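Local coordinates for DUF1896 domain-containing protein (Porphyromonas gingivalis, PDB 2APL) that is of unknown function but belongs to the DUF1896 family and folds as an all-helical single chain, at residues Lys6-Leu9 with Ser10-Leu14; Asn31-Ile34 with Thr35-Asp39. All coordinates share one frame; numbering follows the deposited sequence.

Contact 1 of 2, residues Lys6-Leu9 with Ser10-Leu14; sequences KKEL and SHFRL
Lys6 and Ser10 meet one turn apart in helix 3-23, where four successive i to i+4 backbone hydrogen bonds define a regular alpha-helix. Lys6 O accepts two donors from the same residue: Ser10 N at 3.1 Å, and Ser10 OG at 3.2 Å from the opposite face of the carbonyl plane. The hydroxyl can turn back to this carbonyl because Ser10 OG lies beside its own backbone N, anti to the carbonyl carbon (chi1 -67°). Lys7 O takes the N-H of His11, while the ammonium of Lys7 forms a long salt bridge to the neighbouring carboxylate, Lys7 NZ to Glu8 OE2 at 3.7 Å. Glu8 is buried, and its side chain meets that of Phe12. Its chain bends at chi2 (-65°) and brings Glu8 OE1 to 3.6 Å from Phe12 CZ, with carboxylate and ring planes 61° apart. Glu59 of helix 55-67 brings a second carboxylate close to that of Glu8. The Phe12 ring also leans on the backbone, Phe12 CD2 lying 3.1 Å from Glu8 O. Leu9 closes the series, Arg13 N lying 2.8 Å from Leu9 O.

Contact 2 of 2, residues Asn31-Ile34 with Thr35-Asp39; sequences NPFI and TARSD
Asn31 and Thr35 form the first turn of helix 31-51, and two donors of Thr35 converge on one carbonyl. Thr35 N lies 2.8 Å from Asn31 O, nearly in line with the C=O bond, whereas Thr35 OG1, 2.9 Å from Asn31 O, sits above the carbonyl plane, 47° out of it. Ile34 and Ser38 repeat the pairing on the buried side. There Ser38 OG is 2.7 Å from Ile34 O and Ser38 N approaches the same oxygen from the opposite face of its plane. Helix 3-23 packs against this side, with Leu20 touching Ile34.

Pro32 and Ala36, by contrast, are exposed, and what joins them is chiefly the backbone bond from Ala36 N to Pro32 O. Between these extremes, Phe33 and Arg37 run alongside each other, pointing the same way. Arg37 CB makes a CH-pi contact over one face of the Phe33 ring, 4.1 Å from its centroid and 17° off the normal. Bends at chi2 and chi3 bring the guanidinium back to the ring rim: Phe33 CZ lies over the centre of one guanidinium face, 3.7 Å above its plane, and the two planes are 67° apart. Arg37 NH1 is held by the carbonyls of Leu66 and Gln68. Side-chain hydroxyls doubling i to i+4 backbone bonds are typical of serine and threonine within alpha-helices.

From the N terminus, helix 3-23 carries contact 1, and the chain then turns back into helix 31-51, whose first turns hold contact 2. Each contact spans consecutive residues of one helix, so neither closes a loop; they follow in series, without nesting or crossing, their centres about 11 Å apart. Arg13 ties them together. Probable hydrogen bonds run from Arg13 NH2 to Asn31 OD1 at 2.6 Å and from Arg13 NH1 to Thr35 OG1 at 3.2 Å, while Arg13 CZ packs 3.4 Å from Ile34 CG2. Glu17 pairs with Arg13 NE. The arginine thus joins helix 3-23 to the start of helix 31-51, and helix 55-67 packs on Glu8, His11 and Phe12.

Contact 1 of 2, residues Lys6-Leu9 with Ser10-Leu14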
loop_
_atom_site.group_PDB
_atom_site.type_symbol
_atom_site.label_atom_id
_atom_site.label_comp_id
_atom_site.label_asym_id
_atom_site.label_seq_id
_atom_site.Cartn_x
_atom_site.Cartn_y
_atom_site.Cartn_z
ATOM N N LYS A 6 -15.072 -20.908 6.471
ATOM C CA LYS A 6 -13.687 -21.280 6.236
ATOM C C LYS A 6 -13.253 -20.898 4.793
ATOM O O LYS A 6 -12.129 -20.425 4.572
ATOM C CB LYS A 6 -13.502 -22.781 6.477
ATOM C CG LYS A 6 -12.038 -23.287 6.288
ATOM C CD LYS A 6 -12.029 -24.826 6.065
ATOM C CE LYS A 6 -11.003 -25.587 6.928
ATOM N NZ LYS A 6 -9.591 -25.257 6.632
ATOM N N LYS A 7 -14.122 -21.156 3.820
ATOM C CA LYS A 7 -13.822 -20.893 2.421
ATOM C C LYS A 7 -13.676 -19.393 2.231
ATOM O O LYS A 7 -12.749 -18.928 1.579
ATOM C CB LYS A 7 -14.971 -21.398 1.543
ATOM C CG LYS A 7 -14.753 -21.136 0.075
ATOM C CD LYS A 7 -15.656 -21.963 -0.849
ATOM C CE LYS A 7 -16.863 -21.127 -1.316
ATOM N NZ LYS A 7 -16.490 -19.858 -2.073
ATOM N N GLU A 8 -14.625 -18.638 2.795
ATOM C CA GLU A 8 -14.596 -17.184 2.658
ATOM C C GLU A 8 -13.424 -16.606 3.369
ATOM O O GLU A 8 -12.847 -15.639 2.885
ATOM C CB GLU A 8 -15.902 -16.494 3.179
ATOM C CG GLU A 8 -17.099 -16.783 2.290
ATOM C CD GLU A 8 -16.938 -16.193 0.886
ATOM O OE1 GLU A 8 -16.389 -15.072 0.733
ATOM O OE2 GLU A 8 -17.354 -16.850 -0.070
ATOM N N LEU A 9 -13.119 -17.129 4.557
ATOM C CA LEU A 9 -11.994 -16.566 5.296
ATOM C C LEU A 9 -10.680 -16.737 4.483
ATOM O O LEU A 9 -9.859 -15.812 4.365
ATOM C CB LEU A 9 -11.878 -17.193 6.701
ATOM C CG LEU A 9 -10.630 -16.763 7.493
ATOM C CD1 LEU A 9 -10.701 -15.249 7.838
ATOM C CD2 LEU A 9 -10.541 -17.596 8.807
ATOM N N SER A 10 -10.481 -17.936 3.937
ATOM C CA SER A 10 -9.302 -18.204 3.128
ATOM C C SER A 10 -9.253 -17.295 1.892
ATOM O O SER A 10 -8.196 -16.886 1.470
ATOM C CB SER A 10 -9.236 -19.694 2.720
ATOM O OG SER A 10 -9.014 -20.489 3.888
ATOM N N HIS A 11 -10.414 -16.987 1.321
ATOM C CA HIS A 11 -10.504 -16.122 0.151
ATOM C C HIS A 11 -10.044 -14.693 0.542
ATOM O O HIS A 11 -9.204 -14.097 -0.129
ATOM C CB HIS A 11 -11.968 -16.140 -0.359
ATOM C CG HIS A 11 -12.240 -15.116 -1.420
ATOM N ND1 HIS A 11 -11.599 -15.123 -2.642
ATOM C CD2 HIS A 11 -13.055 -14.033 -1.426
ATOM C CE1 HIS A 11 -12.050 -14.121 -3.375
ATOM N NE2 HIS A 11 -12.919 -13.432 -2.655
ATOM N N PHE A 12 -10.561 -14.169 1.657
ATOM C CA PHE A 12 -10.197 -12.814 2.077
ATOM C C PHE A 12 -8.719 -12.779 2.473
ATOM O O PHE A 12 -8.034 -11.828 2.137
ATOM C CB PHE A 12 -11.067 -12.323 3.251
ATOM C CG PHE A 12 -12.523 -12.172 2.882
ATOM C CD1 PHE A 12 -12.891 -11.429 1.738
ATOM C CD2 PHE A 12 -13.533 -12.772 3.671
ATOM C CE1 PHE A 12 -14.252 -11.292 1.388
ATOM C CE2 PHE A 12 -14.896 -12.672 3.312
ATOM C CZ PHE A 12 -15.255 -11.939 2.180
ATOM N N ARG A 13 -8.255 -13.776 3.222
ATOM C CA ARG A 13 -6.823 -13.854 3.544
ATOM C C ARG A 13 -5.891 -13.847 2.313
ATOM O O ARG A 13 -4.956 -13.063 2.270
ATOM C CB ARG A 13 -6.481 -15.038 4.461
ATOM C CG ARG A 13 -4.971 -15.013 4.859
ATOM C CD ARG A 13 -4.612 -16.041 5.963
ATOM N NE ARG A 13 -3.245 -15.754 6.381
ATOM C CZ ARG A 13 -2.909 -15.393 7.614
ATOM N NH1 ARG A 13 -3.835 -15.360 8.563
ATOM N NH2 ARG A 13 -1.634 -15.114 7.899
ATOM N N LEU A 14 -6.172 -14.684 1.317
ATOM C CA LEU A 14 -5.404 -14.708 0.093
ATOM C C LEU A 14 -5.408 -13.334 -0.628
ATOM O O LEU A 14 -4.361 -12.864 -1.039
ATOM C CB LEU A 14 -5.860 -15.829 -0.856
ATOM C CG LEU A 14 -4.918 -16.043 -2.043
ATOM C CD1 LEU A 14 -3.465 -16.271 -1.604
ATOM C CD2 LEU A 14 -5.421 -17.165 -2.953
#

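Contact 2 of 2, residues Asn31-Ile34 with Thr35-Asp39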
loop_
_atom_site.group_PDB
_atom_site.type_symbol
_atom_site.label_atom_id
_atom_site.label_comp_id
_atom_site.label_asym_id
_atom_site.label_seq_id
_atom_site.Cartn_x
_atom_site.Cartn_y
_atom_site.Cartn_z
ATOM N N ASN A 31 1.825 -11.224 10.206
ATOM C CA ASN A 31 0.759 -12.172 10.510
ATOM C C ASN A 31 -0.340 -11.605 11.457
ATOM O O ASN A 31 -1.524 -11.736 11.153
ATOM C CB ASN A 31 1.342 -13.521 10.999
ATOM C CG ASN A 31 0.292 -14.608 11.086
ATOM O OD1 ASN A 31 -0.592 -14.685 10.225
ATOM N ND2 ASN A 31 0.331 -15.417 12.161
ATOM N N PRO A 32 0.033 -10.904 12.565
ATOM C CA PRO A 32 -1.037 -10.298 13.363
ATOM C C PRO A 32 -1.992 -9.420 12.565
ATOM O O PRO A 32 -3.175 -9.511 12.770
ATOM C CB PRO A 32 -0.269 -9.468 14.413
ATOM C CG PRO A 32 1.061 -10.172 14.541
ATOM C CD PRO A 32 1.364 -10.641 13.149
ATOM N N PHE A 33 -1.498 -8.603 11.624
ATOM C CA PHE A 33 -2.414 -7.736 10.939
ATOM C C PHE A 33 -3.277 -8.544 9.967
ATOM O O PHE A 33 -4.485 -8.354 9.894
ATOM C CB PHE A 33 -1.650 -6.693 10.136
ATOM C CG PHE A 33 -2.547 -5.850 9.261
ATOM C CD1 PHE A 33 -3.462 -4.950 9.860
ATOM C CD2 PHE A 33 -2.470 -5.958 7.838
ATOM C CE1 PHE A 33 -4.302 -4.166 9.063
ATOM C CE2 PHE A 33 -3.312 -5.179 7.017
ATOM C CZ PHE A 33 -4.216 -4.267 7.629
ATOM N N ILE A 34 -2.618 -9.394 9.179
ATOM C CA ILE A 34 -3.319 -10.220 8.187
ATOM C C ILE A 34 -4.420 -11.071 8.804
ATOM O O ILE A 34 -5.586 -11.071 8.328
ATOM C CB ILE A 34 -2.296 -11.063 7.382
ATOM C CG1 ILE A 34 -1.485 -10.135 6.455
ATOM C CG2 ILE A 34 -2.998 -12.172 6.523
ATOM C CD1 ILE A 34 -0.078 -10.721 6.054
ATOM N N THR A 35 -4.091 -11.730 9.915
ATOM C CA THR A 35 -5.107 -12.523 10.673
ATOM C C THR A 35 -6.265 -11.618 11.113
ATOM O O THR A 35 -7.459 -11.909 10.861
ATOM C CB THR A 35 -4.444 -13.173 11.887
ATOM O OG1 THR A 35 -3.351 -13.978 11.417
ATOM C CG2 THR A 35 -5.435 -14.045 12.685
ATOM N N ALA A 36 -5.911 -10.512 11.753
ATOM C CA ALA A 36 -6.935 -9.651 12.328
ATOM C C ALA A 36 -7.801 -8.991 11.251
ATOM O O ALA A 36 -9.014 -8.939 11.392
ATOM C CB ALA A 36 -6.318 -8.660 13.185
ATOM N N ARG A 37 -7.182 -8.496 10.182
ATOM C CA ARG A 37 -7.930 -7.872 9.112
ATOM C C ARG A 37 -8.791 -8.894 8.287
ATOM O O ARG A 37 -9.951 -8.612 7.949
ATOM C CB ARG A 37 -6.971 -7.086 8.201
ATOM C CG ARG A 37 -7.637 -6.341 7.052
ATOM C CD ARG A 37 -8.668 -5.343 7.603
ATOM N NE ARG A 37 -8.115 -4.214 8.336
ATOM C CZ ARG A 37 -7.718 -3.074 7.782
ATOM N NH1 ARG A 37 -7.716 -2.917 6.454
ATOM N NH2 ARG A 37 -7.304 -2.089 8.569
ATOM N N SER A 38 -8.254 -10.071 8.027
ATOM C CA SER A 38 -9.034 -11.128 7.389
ATOM C C SER A 38 -10.289 -11.546 8.222
ATOM O O SER A 38 -11.354 -11.765 7.647
ATOM C CB SER A 38 -8.136 -12.325 7.069
ATOM O OG SER A 38 -7.091 -11.882 6.180
ATOM N N ASP A 39 -10.111 -11.699 9.544
ATOM C CA ASP A 39 -11.188 -11.925 10.502
ATOM C C ASP A 39 -12.255 -10.816 10.446
ATOM O O ASP A 39 -13.457 -11.121 10.416
ATOM C CB ASP A 39 -10.640 -11.975 11.945
ATOM C CG ASP A 39 -10.001 -13.319 12.309
ATOM O OD1 ASP A 39 -9.985 -14.221 11.448
ATOM O OD2 ASP A 39 -9.521 -13.485 13.486
#